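Lysine-sensitive aspartokinase 3 (Escherichia coli, PDB 2J0X) catalyses the ATP-dependent phosphorylation of L-aspartate to 4-phospho-L-aspartate, the first step of lysine biosynthesis from aspartate, and is inhibited allosterically by L-lysine. Local coordinates at the interface of chains A and B. Sequence-based numbering; all coordinates share one arbitrary frame. Chains: chain A/B, Lysine-sensitive aspartokinase 3.

Contact 1: the interface of chains A and B. Residues chain A 336-337, 357-359; chain B 322.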
loop_
_atom_site.group_PDB
_atom_site.type_symbol
_atom_site.label_atom_id
_atom_site.label_comp_id
_atom_site.label_asym_id
_atom_site.label_seq_id
_atom_site.Cartn_x
_atom_site.Cartn_y
_atom_site.Cartn_z
ATOM N N ASN A 336 -3.704 1.706 -14.904
ATOM C CA ASN A 336 -3.412 0.334 -15.305
ATOM C C ASN A 336 -2.094 -0.217 -14.793
ATOM O O ASN A 336 -1.293 -0.727 -15.568
ATOM C CB ASN A 336 -3.428 0.209 -16.827
ATOM C CG ASN A 336 -4.820 0.273 -17.397
ATOM O OD1 ASN A 336 -5.714 -0.456 -16.961
ATOM N ND2 ASN A 336 -5.018 1.139 -18.383
ATOM N N ILE A 337 -1.862 -0.119 -13.494
ATOM C CA ILE A 337 -0.630 -0.647 -12.939
ATOM C C ILE A 337 -0.913 -1.543 -11.747
ATOM O O ILE A 337 -1.807 -1.286 -10.936
ATOM C CB ILE A 337 0.355 0.485 -12.540
ATOM C CG1 ILE A 337 0.953 1.101 -13.801
ATOM C CG2 ILE A 337 1.477 -0.062 -11.655
ATOM C CD1 ILE A 337 2.086 2.063 -13.522
ATOM N N GLY A 357 1.175 -8.043 -14.229
ATOM C CA GLY A 357 -0.210 -7.609 -14.156
ATOM C C GLY A 357 -0.480 -6.197 -14.652
ATOM O O GLY A 357 -1.531 -5.631 -14.352
ATOM N N SER A 358 0.461 -5.636 -15.413
ATOM C CA SER A 358 0.340 -4.281 -15.964
ATOM C C SER A 358 0.382 -4.331 -17.489
ATOM O O SER A 358 1.229 -5.016 -18.062
ATOM C CB SER A 358 1.491 -3.409 -15.464
ATOM O OG SER A 358 1.624 -3.489 -14.058
ATOM N N THR A 359 -0.512 -3.596 -18.145
ATOM C CA THR A 359 -0.561 -3.589 -19.611
ATOM C C THR A 359 0.735 -3.142 -20.277
ATOM O O THR A 359 1.292 -2.090 -19.952
ATOM C CB THR A 359 -1.698 -2.695 -20.160
ATOM O OG1 THR A 359 -1.630 -1.399 -19.554
ATOM C CG2 THR A 359 -3.054 -3.328 -19.896
ATOM N N ARG B 322 -5.257 -5.786 -10.249
ATOM C CA ARG B 322 -5.076 -4.341 -10.129
ATOM C C ARG B 322 -6.147 -3.812 -9.182
ATOM O O ARG B 322 -7.290 -4.263 -9.223
ATOM C CB ARG B 322 -5.250 -3.644 -11.473
ATOM C CG ARG B 322 -4.162 -3.872 -12.492
ATOM C CD ARG B 322 -4.471 -3.033 -13.726
ATOM N NE ARG B 322 -3.790 -3.527 -14.917
ATOM C CZ ARG B 322 -4.328 -3.533 -16.135
ATOM N NH1 ARG B 322 -5.558 -3.068 -16.321
ATOM N NH2 ARG B 322 -3.641 -4.014 -17.164
#
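B:Arg322 reaches across the dimer interface and lays its side chain between two backbone stretches of chain A, A:Asn336-A:Ile337 on one side and A:Gly357-A:Thr359 on the other. It buries 88 Å² here, far more than any partner. Its chain runs extended from CG to NE, with chi2 at -177°, which carries the guanidinium out to the chain A loops. There NE donates a hydrogen bond to the backbone carbonyl O of A:Gly357 at 3.1 Å. The donor lies in the plane of that carbonyl, whereas the oxygen is tilted 22° out of the guanidinium plane. A:Asn336, with 25 Å² buried, comes over one guanidinium face: its CB stands 3.9 Å above the plane, over the centre. The amide is turned 64° from the guanidinium; its OD1 lies near NH1, but the N-H direction does not suit a hydrogen bond. Farther back, the aliphatic CD of B:Arg322 packs 3.9 Å from CA of A:Asn336. A:Thr359 crosses the end of the arginine at about a right angle, with its methyl CG2 toward the guanidinium. In the fold, A:Asn336 and A:Ile337 join helix 324-334 to strand 338-344, the A:Gly357 loop follows strand 348-354, and B:Arg322 lies in the loop before helix 324-334 of chain B.

Contact 2: the interface of chains A and B. Residues chain A 316, 319-320; chain B 255, 260-261, 338, 354, 356.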
loop_
_atom_site.group_PDB
_atom_site.type_symbol
_atom_site.label_atom_id
_atom_site.label_comp_id
_atom_site.label_asym_id
_atom_site.label_seq_id
_atom_site.Cartn_x
_atom_site.Cartn_y
_atom_site.Cartn_z
ATOM N N LEU A 316 5.596 14.387 3.895
ATOM C CA LEU A 316 5.377 14.575 5.321
ATOM C C LEU A 316 3.895 14.479 5.680
ATOM O O LEU A 316 3.539 14.265 6.841
ATOM C CB LEU A 316 5.925 15.943 5.754
ATOM C CG LEU A 316 7.374 16.383 5.495
ATOM C CD1 LEU A 316 8.362 15.473 6.199
ATOM C CD2 LEU A 316 7.632 16.384 4.008
ATOM N N LEU A 319 1.980 11.148 7.212
ATOM C CA LEU A 319 2.110 10.940 8.649
ATOM C C LEU A 319 0.802 11.171 9.397
ATOM O O LEU A 319 0.342 12.302 9.494
ATOM C CB LEU A 319 3.170 11.884 9.211
ATOM C CG LEU A 319 4.330 11.277 10.004
ATOM C CD1 LEU A 319 5.126 12.395 10.647
ATOM C CD2 LEU A 319 3.810 10.343 11.068
ATOM N N HIS A 320 0.213 10.106 9.932
ATOM C CA HIS A 320 -1.036 10.218 10.691
ATOM C C HIS A 320 -2.256 10.537 9.836
ATOM O O HIS A 320 -3.354 10.743 10.368
ATOM C CB HIS A 320 -0.925 11.294 11.770
ATOM C CG HIS A 320 0.341 11.230 12.561
ATOM N ND1 HIS A 320 0.809 10.062 13.122
ATOM C CD2 HIS A 320 1.224 12.195 12.907
ATOM C CE1 HIS A 320 1.926 10.308 13.778
ATOM N NE2 HIS A 320 2.199 11.596 13.663
ATOM N N GLY B 255 6.902 12.569 15.915
ATOM C CA GLY B 255 5.579 12.962 15.470
ATOM C C GLY B 255 4.540 12.721 16.546
ATOM O O GLY B 255 3.650 13.551 16.779
ATOM N N HIS B 260 4.386 17.660 14.556
ATOM C CA HIS B 260 4.420 17.166 13.188
ATOM C C HIS B 260 5.425 17.882 12.268
ATOM O O HIS B 260 5.400 19.103 12.091
ATOM C CB HIS B 260 3.021 17.212 12.606
ATOM C CG HIS B 260 2.851 16.365 11.386
ATOM N ND1 HIS B 260 1.930 15.342 11.317
ATOM C CD2 HIS B 260 3.466 16.405 10.180
ATOM C CE1 HIS B 260 1.981 14.788 10.119
ATOM N NE2 HIS B 260 2.904 15.415 9.409
ATOM N N PRO B 261 6.315 17.105 11.649
ATOM C CA PRO B 261 7.369 17.570 10.742
ATOM C C PRO B 261 6.940 18.550 9.647
ATOM O O PRO B 261 7.676 19.479 9.310
ATOM C CB PRO B 261 7.925 16.268 10.169
ATOM C CG PRO B 261 7.679 15.289 11.272
ATOM C CD PRO B 261 6.279 15.637 11.690
ATOM N N SER B 338 -5.536 4.896 9.960
ATOM C CA SER B 338 -4.351 5.336 9.261
ATOM C C SER B 338 -3.390 4.159 9.306
ATOM O O SER B 338 -3.160 3.568 10.364
ATOM C CB SER B 338 -3.744 6.560 9.944
ATOM O OG SER B 338 -2.536 6.932 9.312
ATOM N N ASP B 354 -1.815 2.826 12.430
ATOM C CA ASP B 354 -1.227 4.074 12.895
ATOM C C ASP B 354 -2.151 4.542 14.014
ATOM O O ASP B 354 -3.194 5.144 13.748
ATOM C CB ASP B 354 -1.231 5.076 11.734
ATOM C CG ASP B 354 -0.763 6.459 12.135
ATOM O OD1 ASP B 354 -0.902 6.831 13.318
ATOM O OD2 ASP B 354 -0.274 7.190 11.247
ATOM N N THR B 356 -1.783 6.907 16.235
ATOM C CA THR B 356 -1.839 8.357 16.337
ATOM C C THR B 356 -2.803 9.010 15.344
ATOM O O THR B 356 -3.574 9.887 15.715
ATOM C CB THR B 356 -0.423 8.968 16.164
ATOM O OG1 THR B 356 0.390 8.619 17.294
ATOM C CG2 THR B 356 -0.496 10.478 16.042
#
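B:His260 donates a nearly straight hydrogen bond from its ring NE2 to the backbone carbonyl O of A:Leu316, 2.9 Å away. The acceptor lies close to the imidazole plane, but the donor is tilted 34° from the carbonyl plane. CG of B:His260 is anti to the backbone N (chi1 -162°), and the ring reaches the chain A turn with A:Leu319 O at its in-plane edge. Within chain B, B:Ser338 OG donates to B:Asp354 OD2 at 3.0 Å, meeting the carboxylate from above its plane. B:Asp354 presents its other oxygen, OD1, in plane at the edge of the A:His320 ring, 3.7 Å from ND1. Ring contacts centre on A:His320, whose imidazole is sandwiched between A:Leu319 CD2 on one face and the methyl CG2 of B:Thr356 on the other. That methyl lies 3.4 Å from the ring centroid in a CH-pi contact. A:His320 and B:His260 meet edge to face, their planes 78° apart. Among apolar contacts, A:Leu319 CD1 touches B:Pro261 CD at 3.6 Å and also lies over a B:His260 face. In the fold, chain A contributes 3-10 helix 316-318 and the following loop, set between B:His260-B:Pro261 in the amino acid kinase region and the ends of strands 338-344 and 348-354 of the ACT region.

Contact 3: the interface of chains A and B. Residues chain A 401-403, 407, 420; chain B 413-416, 418.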
loop_
_atom_site.group_PDB
_atom_site.type_symbol
_atom_site.label_atom_id
_atom_site.label_comp_id
_atom_site.label_asym_id
_atom_site.label_seq_id
_atom_site.Cartn_x
_atom_site.Cartn_y
_atom_site.Cartn_z
ATOM N N GLY A 401 8.587 -14.419 15.862
ATOM C CA GLY A 401 9.693 -13.951 15.054
ATOM C C GLY A 401 10.662 -15.067 14.723
ATOM O O GLY A 401 10.520 -16.194 15.201
ATOM N N VAL A 402 11.653 -14.753 13.896
ATOM C CA VAL A 402 12.649 -15.735 13.503
ATOM C C VAL A 402 14.047 -15.152 13.685
ATOM O O VAL A 402 14.275 -13.965 13.444
ATOM C CB VAL A 402 12.446 -16.165 12.043
ATOM C CG1 VAL A 402 13.384 -17.300 11.714
ATOM C CG2 VAL A 402 11.003 -16.596 11.827
ATOM N N GLY A 403 14.976 -15.994 14.123
ATOM C CA GLY A 403 16.331 -15.539 14.352
ATOM C C GLY A 403 17.171 -15.375 13.101
ATOM O O GLY A 403 16.645 -15.144 12.010
ATOM N N PHE A 407 17.865 -15.069 8.631
ATOM C CA PHE A 407 18.465 -13.798 8.222
ATOM C C PHE A 407 19.911 -13.868 7.739
ATOM O O PHE A 407 20.246 -13.320 6.685
ATOM C CB PHE A 407 18.363 -12.793 9.374
ATOM C CG PHE A 407 16.951 -12.495 9.796
ATOM C CD1 PHE A 407 16.700 -11.822 10.987
ATOM C CD2 PHE A 407 15.871 -12.898 9.009
ATOM C CE1 PHE A 407 15.393 -11.558 11.388
ATOM C CE2 PHE A 407 14.562 -12.641 9.399
ATOM C CZ PHE A 407 14.320 -11.972 10.590
ATOM N N TYR A 420 9.666 -8.619 4.504
ATOM C CA TYR A 420 9.601 -9.798 5.346
ATOM C C TYR A 420 8.487 -9.700 6.377
ATOM O O TYR A 420 8.280 -8.646 6.966
ATOM C CB TYR A 420 10.935 -9.985 6.078
ATOM C CG TYR A 420 10.866 -11.083 7.101
ATOM C CD1 TYR A 420 10.828 -12.418 6.705
ATOM C CD2 TYR A 420 10.716 -10.792 8.455
ATOM C CE1 TYR A 420 10.630 -13.436 7.625
ATOM C CE2 TYR A 420 10.515 -11.808 9.388
ATOM C CZ TYR A 420 10.471 -13.128 8.964
ATOM O OH TYR A 420 10.245 -14.143 9.865
ATOM N N PHE B 413 18.491 -10.613 17.347
ATOM C CA PHE B 413 17.084 -10.672 17.747
ATOM C C PHE B 413 16.142 -11.460 16.849
ATOM O O PHE B 413 16.421 -11.707 15.674
ATOM C CB PHE B 413 16.505 -9.261 17.893
ATOM C CG PHE B 413 17.483 -8.250 18.401
ATOM C CD1 PHE B 413 18.370 -7.628 17.529
ATOM C CD2 PHE B 413 17.528 -7.922 19.749
ATOM C CE1 PHE B 413 19.288 -6.690 17.994
ATOM C CE2 PHE B 413 18.442 -6.989 20.223
ATOM C CZ PHE B 413 19.324 -6.371 19.345
ATOM N N ASN B 414 15.011 -11.850 17.427
ATOM C CA ASN B 414 13.977 -12.578 16.707
ATOM C C ASN B 414 13.044 -11.527 16.164
ATOM O O ASN B 414 12.265 -10.940 16.897
ATOM C CB ASN B 414 13.236 -13.519 17.651
ATOM C CG ASN B 414 13.965 -14.832 17.831
ATOM O OD1 ASN B 414 15.196 -14.866 17.895
ATOM N ND2 ASN B 414 13.215 -15.920 17.912
ATOM N N ILE B 415 13.143 -11.283 14.869
ATOM C CA ILE B 415 12.342 -10.266 14.221
ATOM C C ILE B 415 11.107 -10.844 13.544
ATOM O O ILE B 415 11.182 -11.899 12.918
ATOM C CB ILE B 415 13.231 -9.495 13.213
ATOM C CG1 ILE B 415 14.244 -8.657 14.010
ATOM C CG2 ILE B 415 12.378 -8.662 12.257
ATOM C CD1 ILE B 415 15.242 -7.893 13.179
ATOM N N ARG B 416 9.972 -10.156 13.684
ATOM C CA ARG B 416 8.725 -10.623 13.080
ATOM C C ARG B 416 8.312 -9.861 11.831
ATOM O O ARG B 416 7.393 -10.274 11.130
ATOM C CB ARG B 416 7.557 -10.583 14.074
ATOM C CG ARG B 416 6.436 -11.559 13.686
ATOM C CD ARG B 416 5.110 -10.870 13.508
ATOM N NE ARG B 416 4.102 -11.753 12.919
ATOM C CZ ARG B 416 4.003 -12.036 11.619
ATOM N NH1 ARG B 416 4.850 -11.516 10.745
ATOM N NH2 ARG B 416 3.039 -12.835 11.182
ATOM N N ILE B 418 10.103 -6.699 8.895
ATOM C CA ILE B 418 11.125 -5.711 8.585
ATOM C C ILE B 418 10.692 -4.834 7.452
ATOM O O ILE B 418 10.150 -5.318 6.462
ATOM C CB ILE B 418 12.442 -6.338 8.139
ATOM C CG1 ILE B 418 12.933 -7.349 9.175
ATOM C CG2 ILE B 418 13.466 -5.236 7.937
ATOM C CD1 ILE B 418 14.088 -8.184 8.704
#
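Short antiparallel beta pairing between the C-terminal ACT regions of the two subunits forms this contact. A:Val402, in the loop before helix 404-407, bridges B:Ile415 with two backbone hydrogen bonds: A:Val402 N gives to B:Ile415 O at 3.1 Å, and B:Ile415 N gives to A:Val402 O at 3.2 Å. Farther along, strands 417-420 of the two chains pair through B:Ile418 N and A:Tyr420 O, 3.3 Å apart. Because these bonds use main-chain groups, they can set the register of the segments with little dependence on side-chain identity. The side chains add an apolar contact. B:Ile415 buries 45 Å² and A:Phe407 buries 41 Å², and the two cross at a slant, the ring presenting its CE1-CZ end to the branched CB of the isoleucine. The ring has neighbours on several sides: A:Gly403 O lies over one face, 3.4 Å above the plane, B:Ile418 CD1 lies over the other toward the rim, and A:Tyr420 CE2 sits in plane at its edge. Conversely, A:Phe407 CE2 stands over the centre of the A:Tyr420 ring. CG of A:Tyr420 is anti to the backbone N (chi1 172°), and its ring extends beside the B:Ile415-B:Arg416 backbone. At the far side, B:Asn414 lies along the A:Gly401-A:Gly403 backbone. Nearest between A:Phe407 and B:Ile415 are ring atom CE1 and branch carbon CB, 3.5 Å apart.

The three contacts are separate patches of one two-fold interface: the C-alpha centres of contacts 1 and 2 lie about 30 Å apart, those of contacts 1 and 3 about 32 Å, and those of contacts 2 and 3 about 26 Å. Contacts 1 and 2 use neighbouring residues of the same segments with the chains exchanged, the loop at 319-322 of one subunit meeting the other around 336-338 and 354-359; contact 2 adds 255-261. Residues of the shared lysine site belong to these segments, so lysine binding could plausibly be felt at both. Contact 3 draws on residues 401-420 instead, giving the homodimer a separate, main-chain-paired joint.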